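Local coordinates for UPF0311 protein RPA1785 (Rhodopseudomonas palustris, PDB 3C5O) that is of unknown function but folds as a closed antiparallel beta-barrel of the UPF0311 (DUF3237) family and assembles with further copies of itself, at residues V12-A17 against R146-V151; G20-A25 against V32-P37; G26-G31 against F59-P64; A72-E77 against V86-I91. One frame throughout, in Å; residues are numbered along the deposited sequence.

Contact 1 (V12-A17 against R146-V151); sequences VFTITA and RVVIDV
Phe13 and Val151 lie side by side on the apolar, tightly packed face of this antiparallel pair. The valine covers one face of the ring: Val151 CB is 4.2 Å from the Phe13 ring centroid and 26° off the ring normal, a CH-pi contact. Phe13 CG stands between the backbone N and the carbonyl carbon (chi1 53°), which brings it toward Val151. Ile15 adds CD1, which meets Val151 CG2 at 4.1 Å, and Ile15 CB rests on Ile149 CG1 at 3.9 Å. Apolar residues suit this largely buried face, bringing no polar group that needs a partner, and the beta-branched ones fit an extended strand; Val43, Val52 and Trp130 pack here too. The backbone ladder is regular, Ile149 N donating to Ile15 O at 2.7 Å (179° at the hydrogen). At one end a classic beta bulge interrupts it, Val12 and Phe13 both facing Val151: Val12 N reaches Val151 O at 2.9 Å, whereas Phe13 N bonds that oxygen only weakly.

The other face, of Thr14, Thr16, Val148 and Asp150, is partly exposed. Thr14 CG2 packs closely on Val148 CG1 at 3.6 Å; the loose end is that of Thr16, whose CG2 comes only to 4.1 Å from Arg146 CD. The polar link of this face is Thr14 OG1, which donates to Asp150 OD1 at 2.7 Å, nearly along its C-O bond, and is also hydrogen-bonded to Tyr11 OH. Backbone bonds thus seal the first and last strands of the barrel, with hydrocarbon on one side and a threonine-tied carboxylate on the other.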
loop_
_atom_site.group_PDB
_atom_site.type_symbol
_atom_site.label_atom_id
_atom_site.label_comp_id
_atom_site.label_asym_id
_atom_site.label_seq_id
_atom_site.Cartn_x
_atom_site.Cartn_y
_atom_site.Cartn_z
ATOM N N VAL B 12 19.968 14.872 -8.513
ATOM C CA VAL B 12 20.476 15.171 -7.180
ATOM C C VAL B 12 21.508 14.155 -6.672
ATOM O O VAL B 12 22.519 14.544 -6.114
ATOM C CB VAL B 12 19.343 15.398 -6.114
ATOM C CG1 VAL B 12 18.663 16.731 -6.331
ATOM C CG2 VAL B 12 18.321 14.259 -6.130
ATOM N N PHE B 13 21.261 12.862 -6.827
ATOM C CA PHE B 13 22.257 11.896 -6.346
ATOM C C PHE B 13 22.041 10.534 -6.921
ATOM O O PHE B 13 20.986 10.266 -7.492
ATOM C CB PHE B 13 22.321 11.836 -4.792
ATOM C CG PHE B 13 20.989 11.606 -4.116
ATOM C CD1 PHE B 13 20.272 12.680 -3.587
ATOM C CD2 PHE B 13 20.466 10.322 -3.983
ATOM C CE1 PHE B 13 19.061 12.480 -2.972
ATOM C CE2 PHE B 13 19.241 10.111 -3.353
ATOM C CZ PHE B 13 18.540 11.193 -2.845
ATOM N N THR B 14 23.045 9.676 -6.761
ATOM C CA THR B 14 22.978 8.291 -7.221
ATOM C C THR B 14 23.029 7.302 -6.041
ATOM O O THR B 14 23.857 7.449 -5.126
ATOM C CB THR B 14 24.074 8.007 -8.253
ATOM O OG1 THR B 14 23.912 8.905 -9.358
ATOM C CG2 THR B 14 23.985 6.579 -8.779
ATOM N N ILE B 15 22.085 6.349 -6.048
ATOM C CA ILE B 15 22.071 5.196 -5.128
ATOM C C ILE B 15 22.544 3.959 -5.881
ATOM O O ILE B 15 21.962 3.588 -6.915
ATOM C CB ILE B 15 20.641 4.864 -4.589
ATOM C CG1 ILE B 15 20.041 6.056 -3.825
ATOM C CG2 ILE B 15 20.672 3.618 -3.694
ATOM C CD1 ILE B 15 18.574 5.835 -3.423
ATOM N N THR B 16 23.603 3.340 -5.375
ATOM C CA THR B 16 24.101 2.097 -5.917
ATOM C C THR B 16 23.759 1.000 -4.913
ATOM O O THR B 16 24.311 0.982 -3.823
ATOM C CB THR B 16 25.625 2.166 -6.127
ATOM O OG1 THR B 16 25.933 3.210 -7.054
ATOM C CG2 THR B 16 26.175 0.859 -6.671
ATOM N N ALA B 17 22.836 0.105 -5.249
ATOM C CA ALA B 17 22.497 -0.985 -4.346
ATOM C C ALA B 17 23.095 -2.331 -4.782
ATOM O O ALA B 17 22.787 -2.824 -5.877
ATOM C CB ALA B 17 20.986 -1.092 -4.197
ATOM N N ARG B 146 24.555 -5.501 -8.917
ATOM C CA ARG B 146 24.106 -4.231 -8.364
ATOM C C ARG B 146 23.053 -3.574 -9.233
ATOM O O ARG B 146 22.842 -3.980 -10.370
ATOM C CB ARG B 146 25.290 -3.263 -8.186
ATOM C CG ARG B 146 25.824 -2.687 -9.487
ATOM C CD ARG B 146 27.233 -2.135 -9.338
ATOM N NE ARG B 146 27.653 -1.361 -10.513
ATOM C CZ ARG B 146 28.103 -1.881 -11.656
ATOM N NH1 ARG B 146 28.460 -1.083 -12.646
ATOM N NH2 ARG B 146 28.198 -3.196 -11.824
ATOM N N VAL B 147 22.395 -2.566 -8.656
ATOM C CA VAL B 147 21.456 -1.675 -9.330
ATOM C C VAL B 147 21.884 -0.227 -9.032
ATOM O O VAL B 147 22.175 0.102 -7.885
ATOM C CB VAL B 147 20.003 -1.927 -8.851
ATOM C CG1 VAL B 147 19.079 -0.847 -9.375
ATOM C CG2 VAL B 147 19.502 -3.339 -9.303
ATOM N N VAL B 148 21.953 0.608 -10.076
ATOM C CA VAL B 148 22.413 1.994 -10.002
ATOM C C VAL B 148 21.255 2.920 -10.349
ATOM O O VAL B 148 20.824 2.959 -11.492
ATOM C CB VAL B 148 23.557 2.259 -10.999
ATOM C CG1 VAL B 148 24.030 3.728 -10.947
ATOM C CG2 VAL B 148 24.729 1.333 -10.743
ATOM N N ILE B 149 20.770 3.680 -9.368
ATOM C CA ILE B 149 19.610 4.543 -9.554
ATOM C C ILE B 149 20.098 5.965 -9.522
ATOM O O ILE B 149 20.610 6.419 -8.503
ATOM C CB ILE B 149 18.590 4.504 -8.360
ATOM C CG1 ILE B 149 18.643 3.204 -7.498
ATOM C CG2 ILE B 149 17.188 5.036 -8.797
ATOM C CD1 ILE B 149 18.042 2.028 -8.051
ATOM N N ASP B 150 19.900 6.677 -10.616
ATOM C CA ASP B 150 20.160 8.099 -10.662
ATOM C C ASP B 150 18.888 8.797 -10.265
ATOM O O ASP B 150 17.869 8.678 -10.951
ATOM C CB ASP B 150 20.570 8.505 -12.066
ATOM C CG ASP B 150 21.891 7.913 -12.459
ATOM O OD1 ASP B 150 22.863 8.047 -11.684
ATOM O OD2 ASP B 150 21.963 7.313 -13.550
ATOM N N VAL B 151 18.951 9.516 -9.155
ATOM C CA VAL B 151 17.765 10.110 -8.529
ATOM C C VAL B 151 17.639 11.574 -8.954
ATOM O O VAL B 151 18.591 12.345 -8.863
ATOM C CB VAL B 151 17.808 9.990 -6.962
ATOM C CG1 VAL B 151 16.571 10.628 -6.317
ATOM C CG2 VAL B 151 17.925 8.510 -6.508
#

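Contact 2 (G20-A25 against V32-P37); sequences GDVTSA and VRRIIP
Thr23 and Ile35 form a hydrogen-bonded antiparallel pair, with Thr23 N to Ile35 O at 2.9 Å and Ile35 N to Thr23 O at 2.6 Å. Two more bonds bring the backbone total to four: Ala25 N donates to Arg33 O, and at the far end Gly20 N donates to Pro37 O at 2.7 Å. Proline has no N-H to return, and its CD lies instead 3.1 Å from Asp21 O. Gly20 suits this place because a beta carbon there would press closely on the Pro37 ring.

Apolar contact centres on Val22, whose CG2 meets Ile36 CD1 at 3.4 Å, tighter than normal van der Waals packing. On a smaller scale, the methyl of Ala25 rests on the Arg33 aliphatic chain, CB to CG 3.8 Å.

Of the two arginines, Arg34 lies against this hydrocarbon. Val22 CG2 sits over a face of its guanidinium, 3.8 Å from NH2, and Ile36 CD1 lies 4.0 Å above the plane, offset toward the rim; Arg34 NH1 is hydrogen-bonded to Gln60 OE1. Arg33 bends at chi2 and chi3 (66° and 69°), and its NE forms a salt bridge with Glu122 of the third subunit.

The pair belongs to the hairpin of strands 9-27 and 32-45. Strand 48-62 borders 32-45 on its other edge, and Phe55 of the third subunit packs on Thr23 and Ile35.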
loop_
_atom_site.group_PDB
_atom_site.type_symbol
_atom_site.label_atom_id
_atom_site.label_comp_id
_atom_site.label_asym_id
_atom_site.label_seq_id
_atom_site.Cartn_x
_atom_site.Cartn_y
_atom_site.Cartn_z
ATOM N N GLY B 20 21.612 -9.304 -3.844
ATOM C CA GLY B 20 21.910 -10.722 -3.691
ATOM C C GLY B 20 21.211 -11.630 -4.689
ATOM O O GLY B 20 20.819 -11.206 -5.770
ATOM N N ASP B 21 21.085 -12.899 -4.321
ATOM C CA ASP B 21 20.475 -13.927 -5.172
ATOM C C ASP B 21 18.944 -13.872 -5.194
ATOM O O ASP B 21 18.304 -13.594 -4.182
ATOM C CB ASP B 21 20.877 -15.303 -4.654
ATOM C CG ASP B 21 22.359 -15.605 -4.857
ATOM O OD1 ASP B 21 22.911 -15.248 -5.939
ATOM O OD2 ASP B 21 22.958 -16.217 -3.931
ATOM N N VAL B 22 18.361 -14.181 -6.343
ATOM C CA VAL B 22 16.913 -14.285 -6.450
ATOM C C VAL B 22 16.318 -15.450 -5.648
ATOM O O VAL B 22 16.751 -16.598 -5.781
ATOM C CB VAL B 22 16.472 -14.408 -7.903
ATOM C CG1 VAL B 22 14.968 -14.521 -7.975
ATOM C CG2 VAL B 22 16.942 -13.203 -8.686
ATOM N N THR B 23 15.321 -15.132 -4.823
ATOM C CA THR B 23 14.401 -16.131 -4.272
ATOM C C THR B 23 13.078 -15.987 -4.995
ATOM O O THR B 23 12.526 -14.893 -5.096
ATOM C CB THR B 23 14.145 -15.863 -2.786
ATOM O OG1 THR B 23 15.355 -16.094 -2.055
ATOM C CG2 THR B 23 13.034 -16.778 -2.232
ATOM N N SER B 24 12.541 -17.082 -5.481
ATOM C CA SER B 24 11.314 -17.021 -6.229
ATOM C C SER B 24 10.224 -17.796 -5.484
ATOM O O SER B 24 10.414 -18.962 -5.144
ATOM C CB SER B 24 11.548 -17.580 -7.629
ATOM O OG SER B 24 10.334 -17.702 -8.318
ATOM N N ALA B 25 9.103 -17.123 -5.221
ATOM C CA ALA B 25 7.922 -17.725 -4.572
ATOM C C ALA B 25 7.046 -18.463 -5.591
ATOM O O ALA B 25 6.332 -19.427 -5.251
ATOM C CB ALA B 25 7.126 -16.650 -3.851
ATOM N N VAL B 32 4.810 -13.628 -11.570
ATOM C CA VAL B 32 5.705 -14.382 -10.674
ATOM C C VAL B 32 6.343 -13.487 -9.587
ATOM O O VAL B 32 6.984 -12.482 -9.902
ATOM C CB VAL B 32 6.821 -15.153 -11.465
ATOM C CG1 VAL B 32 7.886 -15.716 -10.523
ATOM C CG2 VAL B 32 6.223 -16.271 -12.326
ATOM N N ARG B 33 6.158 -13.873 -8.322
ATOM C CA ARG B 33 6.740 -13.188 -7.185
ATOM C C ARG B 33 8.192 -13.622 -6.958
ATOM O O ARG B 33 8.473 -14.808 -6.845
ATOM C CB ARG B 33 5.892 -13.432 -5.924
ATOM C CG ARG B 33 6.577 -13.021 -4.624
ATOM C CD ARG B 33 6.782 -11.518 -4.563
ATOM N NE ARG B 33 5.500 -10.853 -4.432
ATOM C CZ ARG B 33 5.319 -9.547 -4.475
ATOM N NH1 ARG B 33 4.102 -9.048 -4.321
ATOM N NH2 ARG B 33 6.338 -8.743 -4.661
ATOM N N ARG B 34 9.100 -12.664 -6.887
ATOM C CA ARG B 34 10.512 -12.941 -6.722
ATOM C C ARG B 34 11.087 -11.905 -5.755
ATOM O O ARG B 34 10.565 -10.780 -5.653
ATOM C CB ARG B 34 11.216 -12.933 -8.083
ATOM C CG ARG B 34 11.804 -11.623 -8.461
ATOM C CD ARG B 34 11.897 -11.430 -9.954
ATOM N NE ARG B 34 13.024 -12.100 -10.595
ATOM C CZ ARG B 34 14.034 -11.467 -11.195
ATOM N NH1 ARG B 34 14.090 -10.130 -11.224
ATOM N NH2 ARG B 34 15.000 -12.183 -11.760
ATOM N N ILE B 35 12.098 -12.292 -4.981
ATOM C CA ILE B 35 12.657 -11.390 -3.972
ATOM C C ILE B 35 14.177 -11.347 -4.072
ATOM O O ILE B 35 14.834 -12.395 -4.140
ATOM C CB ILE B 35 12.238 -11.757 -2.545
ATOM C CG1 ILE B 35 10.723 -11.899 -2.450
ATOM C CG2 ILE B 35 12.702 -10.669 -1.576
ATOM C CD1 ILE B 35 10.260 -12.794 -1.353
ATOM N N ILE B 36 14.712 -10.130 -4.090
ATOM C CA ILE B 36 16.134 -9.889 -4.301
ATOM C C ILE B 36 16.704 -9.107 -3.123
ATOM O O ILE B 36 16.419 -7.928 -2.972
ATOM C CB ILE B 36 16.388 -9.100 -5.607
ATOM C CG1 ILE B 36 15.725 -9.808 -6.795
ATOM C CG2 ILE B 36 17.881 -8.904 -5.823
ATOM C CD1 ILE B 36 16.568 -9.899 -7.985
ATOM N N PRO B 37 17.517 -9.760 -2.285
ATOM C CA PRO B 37 18.046 -9.127 -1.087
ATOM C C PRO B 37 18.993 -7.972 -1.411
ATOM O O PRO B 37 19.757 -8.049 -2.360
ATOM C CB PRO B 37 18.817 -10.261 -0.420
ATOM C CG PRO B 37 18.219 -11.496 -0.981
ATOM C CD PRO B 37 17.992 -11.140 -2.397
#

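Contact 3 (G26-G31 against F59-P64); sequences GEIGTG and FQIIRP
Ile61 and Gly31 give the largest surfaces to this contact, followed by Thr30. Ile61 spreads its two branches over different parts of the turn 28-31. Its CG2, anti to the backbone N because CG1 takes chi1 -59°, lies 4.0 Å from Gly31 CA and 4.1 Å from Thr30 O. The longer branch ends in CD1, which meets Ile28 CD1 at 3.9 Å; the two isoleucine side chains cross at about a right angle. A beta-branched, wholly apolar residue is apt here, able to touch the backbone and another methyl at once.

Gly31 comes so close that its CA is 3.0 Å from Ile62 O. A beta carbon would collide with that oxygen and with Ile61 CG2, and the backbone angles (phi 131°) would also drive it into the preceding carbonyl, so the lack of a side chain is what permits the approach. Thr30 contributes mainly through its carbonyl, its oxygen lying 4.3 Å from Pro64 CD.

Within the turn, Ile28 N donates to Gly31 O at 2.9 Å. The glycine-rich bend, which links strands 9-27 and 32-45, is a beta-hairpin turn packed over the end of the next strand but one, 48-62, of the antiparallel barrel.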
loop_
_atom_site.group_PDB
_atom_site.type_symbol
_atom_site.label_atom_id
_atom_site.label_comp_id
_atom_site.label_asym_id
_atom_site.label_seq_id
_atom_site.Cartn_x
_atom_site.Cartn_y
_atom_site.Cartn_z
ATOM N N GLY B 26 7.139 -18.019 -6.848
ATOM C CA GLY B 26 6.430 -18.642 -7.956
ATOM C C GLY B 26 5.267 -17.826 -8.480
ATOM O O GLY B 26 5.094 -16.645 -8.115
ATOM N N GLU B 27 4.485 -18.471 -9.338
ATOM C CA GLU B 27 3.296 -17.909 -9.966
ATOM C C GLU B 27 2.196 -17.637 -8.942
ATOM O O GLU B 27 1.710 -18.553 -8.273
ATOM C CB GLU B 27 2.781 -18.876 -11.056
ATOM C CG GLU B 27 1.508 -18.420 -11.804
ATOM C CD GLU B 27 1.640 -17.035 -12.429
ATOM O OE1 GLU B 27 0.781 -16.170 -12.156
ATOM O OE2 GLU B 27 2.610 -16.802 -13.179
ATOM N N ILE B 28 1.696 -16.398 -8.972
ATOM C CA ILE B 28 0.705 -15.983 -7.988
ATOM C C ILE B 28 -0.636 -15.677 -8.647
ATOM O O ILE B 28 -1.532 -15.110 -8.020
ATOM C CB ILE B 28 1.173 -14.745 -7.201
ATOM C CG1 ILE B 28 1.319 -13.542 -8.134
ATOM C CG2 ILE B 28 2.483 -15.033 -6.484
ATOM C CD1 ILE B 28 1.517 -12.228 -7.411
ATOM N N GLY B 29 -0.766 -16.053 -9.915
ATOM C CA GLY B 29 -1.984 -15.801 -10.663
ATOM C C GLY B 29 -1.952 -14.474 -11.395
ATOM O O GLY B 29 -2.756 -14.231 -12.295
ATOM N N THR B 30 -1.016 -13.611 -11.009
ATOM C CA THR B 30 -0.925 -12.273 -11.581
ATOM C C THR B 30 0.436 -12.032 -12.224
ATOM O O THR B 30 0.742 -10.921 -12.654
ATOM C CB THR B 30 -1.180 -11.187 -10.519
ATOM O OG1 THR B 30 -0.167 -11.254 -9.508
ATOM C CG2 THR B 30 -2.546 -11.377 -9.875
ATOM N N GLY B 31 1.250 -13.082 -12.285
ATOM C CA GLY B 31 2.680 -12.927 -12.478
ATOM C C GLY B 31 3.488 -13.737 -11.483
ATOM O O GLY B 31 2.928 -14.449 -10.650
ATOM N N PHE B 59 11.038 -6.556 -3.612
ATOM C CA PHE B 59 9.952 -7.512 -3.788
ATOM C C PHE B 59 9.320 -7.275 -5.140
ATOM O O PHE B 59 8.789 -6.197 -5.421
ATOM C CB PHE B 59 8.962 -7.338 -2.644
ATOM C CG PHE B 59 9.612 -7.401 -1.296
ATOM C CD1 PHE B 59 9.727 -8.621 -0.630
ATOM C CD2 PHE B 59 10.144 -6.252 -0.709
ATOM C CE1 PHE B 59 10.339 -8.708 0.608
ATOM C CE2 PHE B 59 10.779 -6.316 0.559
ATOM C CZ PHE B 59 10.866 -7.563 1.208
ATOM N N GLN B 60 9.418 -8.260 -6.014
ATOM C CA GLN B 60 9.117 -8.015 -7.397
ATOM C C GLN B 60 8.013 -8.934 -7.861
ATOM O O GLN B 60 7.809 -9.996 -7.285
ATOM C CB GLN B 60 10.392 -8.175 -8.254
ATOM C CG GLN B 60 11.511 -7.198 -7.869
ATOM C CD GLN B 60 12.733 -7.279 -8.765
ATOM O OE1 GLN B 60 12.928 -8.257 -9.472
ATOM N NE2 GLN B 60 13.557 -6.227 -8.749
ATOM N N ILE B 61 7.284 -8.480 -8.879
ATOM C CA ILE B 61 6.386 -9.306 -9.657
ATOM C C ILE B 61 6.775 -9.217 -11.129
ATOM O O ILE B 61 6.868 -8.119 -11.684
ATOM C CB ILE B 61 4.913 -8.898 -9.494
ATOM C CG1 ILE B 61 4.506 -8.987 -8.017
ATOM C CG2 ILE B 61 4.028 -9.766 -10.425
ATOM C CD1 ILE B 61 3.056 -8.687 -7.723
ATOM N N ILE B 62 7.038 -10.368 -11.736
ATOM C CA ILE B 62 7.240 -10.445 -13.161
ATOM C C ILE B 62 5.884 -10.790 -13.779
ATOM O O ILE B 62 5.317 -11.836 -13.480
ATOM C CB ILE B 62 8.267 -11.540 -13.539
ATOM C CG1 ILE B 62 9.621 -11.303 -12.857
ATOM C CG2 ILE B 62 8.455 -11.614 -15.057
ATOM C CD1 ILE B 62 10.529 -12.550 -12.967
ATOM N N ARG B 63 5.371 -9.888 -14.612
ATOM C CA ARG B 63 4.107 -10.064 -15.292
ATOM C C ARG B 63 4.323 -11.009 -16.460
ATOM O O ARG B 63 5.473 -11.215 -16.871
ATOM C CB ARG B 63 3.595 -8.720 -15.808
ATOM C CG ARG B 63 3.259 -7.670 -14.753
ATOM C CD ARG B 63 2.870 -6.383 -15.523
ATOM N NE ARG B 63 2.781 -5.165 -14.702
ATOM C CZ ARG B 63 2.416 -3.963 -15.167
ATOM N NH1 ARG B 63 2.108 -3.800 -16.457
ATOM N NH2 ARG B 63 2.359 -2.918 -14.346
ATOM N N PRO B 64 3.230 -11.578 -17.020
ATOM C CA PRO B 64 3.439 -12.565 -18.077
ATOM C C PRO B 64 4.119 -11.997 -19.328
ATOM O O PRO B 64 4.707 -12.764 -20.083
ATOM C CB PRO B 64 2.013 -13.079 -18.390
ATOM C CG PRO B 64 1.174 -12.686 -17.230
ATOM C CD PRO B 64 1.796 -11.379 -16.751
#

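Contact 4 (A72-E77 against V86-I91); sequences AKYAFE and VENVGI
Val86 sits over the centre of the Tyr74 ring, its side chain crossing the tyrosine obliquely: Val86 CB is 3.9 Å from the Tyr74 centroid, 12° off the normal. Val86 CG1 lies at the phenol end, 3.7 Å from Tyr74 CZ, while Val86 CG2 touches both the Tyr74 ring and Phe76, meeting Phe76 CD2 at 3.7 Å. A compact branched residue can thus serve two aromatic rings at once.

These strands are the arms of a beta hairpin in the antiparallel barrel. Ala72 pairs with Asn88 and Tyr74 with Val86 as hydrogen-bonded pairs, for instance Asn88 N to Ala72 O at 2.7 Å, with the non-hydrogen-bonded pair Lys73-Glu87 between them. The small Ala72 lets Asn88 pack directly beside it, CB to CB; the Asn88 amide plane stands 73° from the Tyr74 ring. Asn88 ND2 and Tyr74 OH, 4.0 Å apart, are not bonded; Asn88 OD1 is held by Thr117 OG1.

On the opposite face Lys73 and Glu87 run side by side, CG to CG 4.1 Å. Their charged ends, Lys73 NZ and Glu87 OE2, are 4.4 Å apart, beyond a salt bridge but probably still attractive. Lys73 NZ also makes a long, weak ion pair with Glu71 of the third subunit, near that subunit's Lys73; Glu87 OE2 has a weak hydrogen bond to Tyr85 OH and a long, weak ion pair with Arg120.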
loop_
_atom_site.group_PDB
_atom_site.type_symbol
_atom_site.label_atom_id
_atom_site.label_comp_id
_atom_site.label_asym_id
_atom_site.label_seq_id
_atom_site.Cartn_x
_atom_site.Cartn_y
_atom_site.Cartn_z
ATOM N N ALA B 72 11.178 -1.938 -3.692
ATOM C CA ALA B 72 12.330 -2.158 -2.833
ATOM C C ALA B 72 12.224 -1.309 -1.557
ATOM O O ALA B 72 11.851 -0.148 -1.620
ATOM C CB ALA B 72 13.611 -1.815 -3.590
ATOM N N LYS B 73 12.558 -1.911 -0.413
ATOM C CA LYS B 73 12.552 -1.230 0.860
ATOM C C LYS B 73 13.877 -1.498 1.531
ATOM O O LYS B 73 14.267 -2.632 1.731
ATOM C CB LYS B 73 11.393 -1.711 1.717
ATOM C CG LYS B 73 10.045 -1.365 1.123
ATOM C CD LYS B 73 8.880 -1.851 1.953
ATOM C CE LYS B 73 7.590 -1.602 1.147
ATOM N NZ LYS B 73 6.369 -1.603 1.995
ATOM N N TYR B 74 14.592 -0.416 1.815
ATOM C CA TYR B 74 15.880 -0.456 2.466
ATOM C C TYR B 74 16.173 0.901 3.093
ATOM O O TYR B 74 15.290 1.765 3.162
ATOM C CB TYR B 74 16.966 -0.831 1.454
ATOM C CG TYR B 74 17.018 0.030 0.204
ATOM C CD1 TYR B 74 18.011 0.995 0.027
ATOM C CD2 TYR B 74 16.082 -0.141 -0.823
ATOM C CE1 TYR B 74 18.073 1.774 -1.149
ATOM C CE2 TYR B 74 16.137 0.624 -1.993
ATOM C CZ TYR B 74 17.138 1.574 -2.148
ATOM O OH TYR B 74 17.186 2.310 -3.320
ATOM N N ALA B 75 17.412 1.101 3.536
ATOM C CA ALA B 75 17.767 2.334 4.211
ATOM C C ALA B 75 19.197 2.689 3.883
ATOM O O ALA B 75 20.004 1.814 3.527
ATOM C CB ALA B 75 17.584 2.194 5.704
ATOM N N PHE B 76 19.522 3.973 3.987
ATOM C CA PHE B 76 20.921 4.360 4.012
ATOM C C PHE B 76 21.226 5.293 5.161
ATOM O O PHE B 76 20.342 5.981 5.682
ATOM C CB PHE B 76 21.407 4.906 2.655
ATOM C CG PHE B 76 20.767 6.197 2.214
ATOM C CD1 PHE B 76 21.286 7.442 2.627
ATOM C CD2 PHE B 76 19.694 6.185 1.321
ATOM C CE1 PHE B 76 20.715 8.648 2.192
ATOM C CE2 PHE B 76 19.122 7.376 0.854
ATOM C CZ PHE B 76 19.632 8.620 1.291
ATOM N N GLU B 77 22.487 5.275 5.573
ATOM C CA GLU B 77 22.992 6.194 6.562
ATOM C C GLU B 77 24.067 7.123 5.974
ATOM O O GLU B 77 25.048 6.661 5.383
ATOM C CB GLU B 77 23.555 5.431 7.759
ATOM C CG GLU B 77 23.914 6.350 8.897
ATOM C CD GLU B 77 24.369 5.615 10.149
ATOM O OE1 GLU B 77 24.784 4.430 10.038
ATOM O OE2 GLU B 77 24.321 6.241 11.250
ATOM N N VAL B 86 14.264 4.136 2.520
ATOM C CA VAL B 86 13.936 4.223 1.096
ATOM C C VAL B 86 12.865 3.211 0.715
ATOM O O VAL B 86 12.969 2.034 1.014
ATOM C CB VAL B 86 15.148 4.002 0.167
ATOM C CG1 VAL B 86 14.769 4.291 -1.309
ATOM C CG2 VAL B 86 16.341 4.861 0.594
ATOM N N GLU B 87 11.832 3.709 0.070
ATOM C CA GLU B 87 10.836 2.884 -0.564
ATOM C C GLU B 87 10.964 3.200 -2.055
ATOM O O GLU B 87 10.627 4.299 -2.456
ATOM C CB GLU B 87 9.484 3.333 -0.062
ATOM C CG GLU B 87 8.493 2.277 0.227
ATOM C CD GLU B 87 7.288 2.839 0.967
ATOM O OE1 GLU B 87 6.408 3.434 0.290
ATOM O OE2 GLU B 87 7.222 2.687 2.216
ATOM N N ASN B 88 11.454 2.255 -2.866
ATOM C CA ASN B 88 11.702 2.506 -4.297
ATOM C C ASN B 88 10.780 1.652 -5.207
ATOM O O ASN B 88 10.943 0.426 -5.315
ATOM C CB ASN B 88 13.176 2.240 -4.587
ATOM C CG ASN B 88 13.659 2.828 -5.908
ATOM O OD1 ASN B 88 13.108 3.793 -6.439
ATOM N ND2 ASN B 88 14.733 2.230 -6.438
ATOM N N VAL B 89 9.796 2.299 -5.828
ATOM C CA VAL B 89 8.766 1.593 -6.564
ATOM C C VAL B 89 8.773 2.004 -8.043
ATOM O O VAL B 89 8.821 3.198 -8.371
ATOM C CB VAL B 89 7.352 1.806 -5.945
ATOM C CG1 VAL B 89 6.323 0.939 -6.657
ATOM C CG2 VAL B 89 7.338 1.477 -4.451
ATOM N N GLY B 90 8.728 1.016 -8.937
ATOM C CA GLY B 90 8.726 1.317 -10.333
ATOM C C GLY B 90 8.555 0.144 -11.251
ATOM O O GLY B 90 7.890 -0.847 -10.921
ATOM N N ILE B 91 9.132 0.288 -12.437
ATOM C CA ILE B 91 9.034 -0.742 -13.450
ATOM C C ILE B 91 10.326 -0.906 -14.232
ATOM O O ILE B 91 11.110 0.019 -14.381
ATOM C CB ILE B 91 7.800 -0.545 -14.412
ATOM C CG1 ILE B 91 7.823 0.780 -15.133
ATOM C CG2 ILE B 91 6.461 -0.624 -13.658
ATOM C CD1 ILE B 91 6.806 0.834 -16.246
#

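Overall arrangement
All four contacts belong to one closed antiparallel barrel, and no active site or ligand is known to relate them to. Contact 1 joins the first and last strands, and contacts 2, 3 and 4 are nested within the loop it closes. Contacts 1 and 4, with centres 11 Å apart, meet across the interior: Ile15 CG2 lies 3.7 Å from Tyr74 OH, and Ile149 CD1 the same distance from Asn88 ND2. Contacts 2 and 3 form a second cluster, also 11 Å between centres, joined through Val32 N and Ile62 O at 2.7 Å, a probable hydrogen bond. Contact 3 lies about 25 Å from contact 1, centre to centre. Contacts 2, 3 and 4 all touch the third subunit.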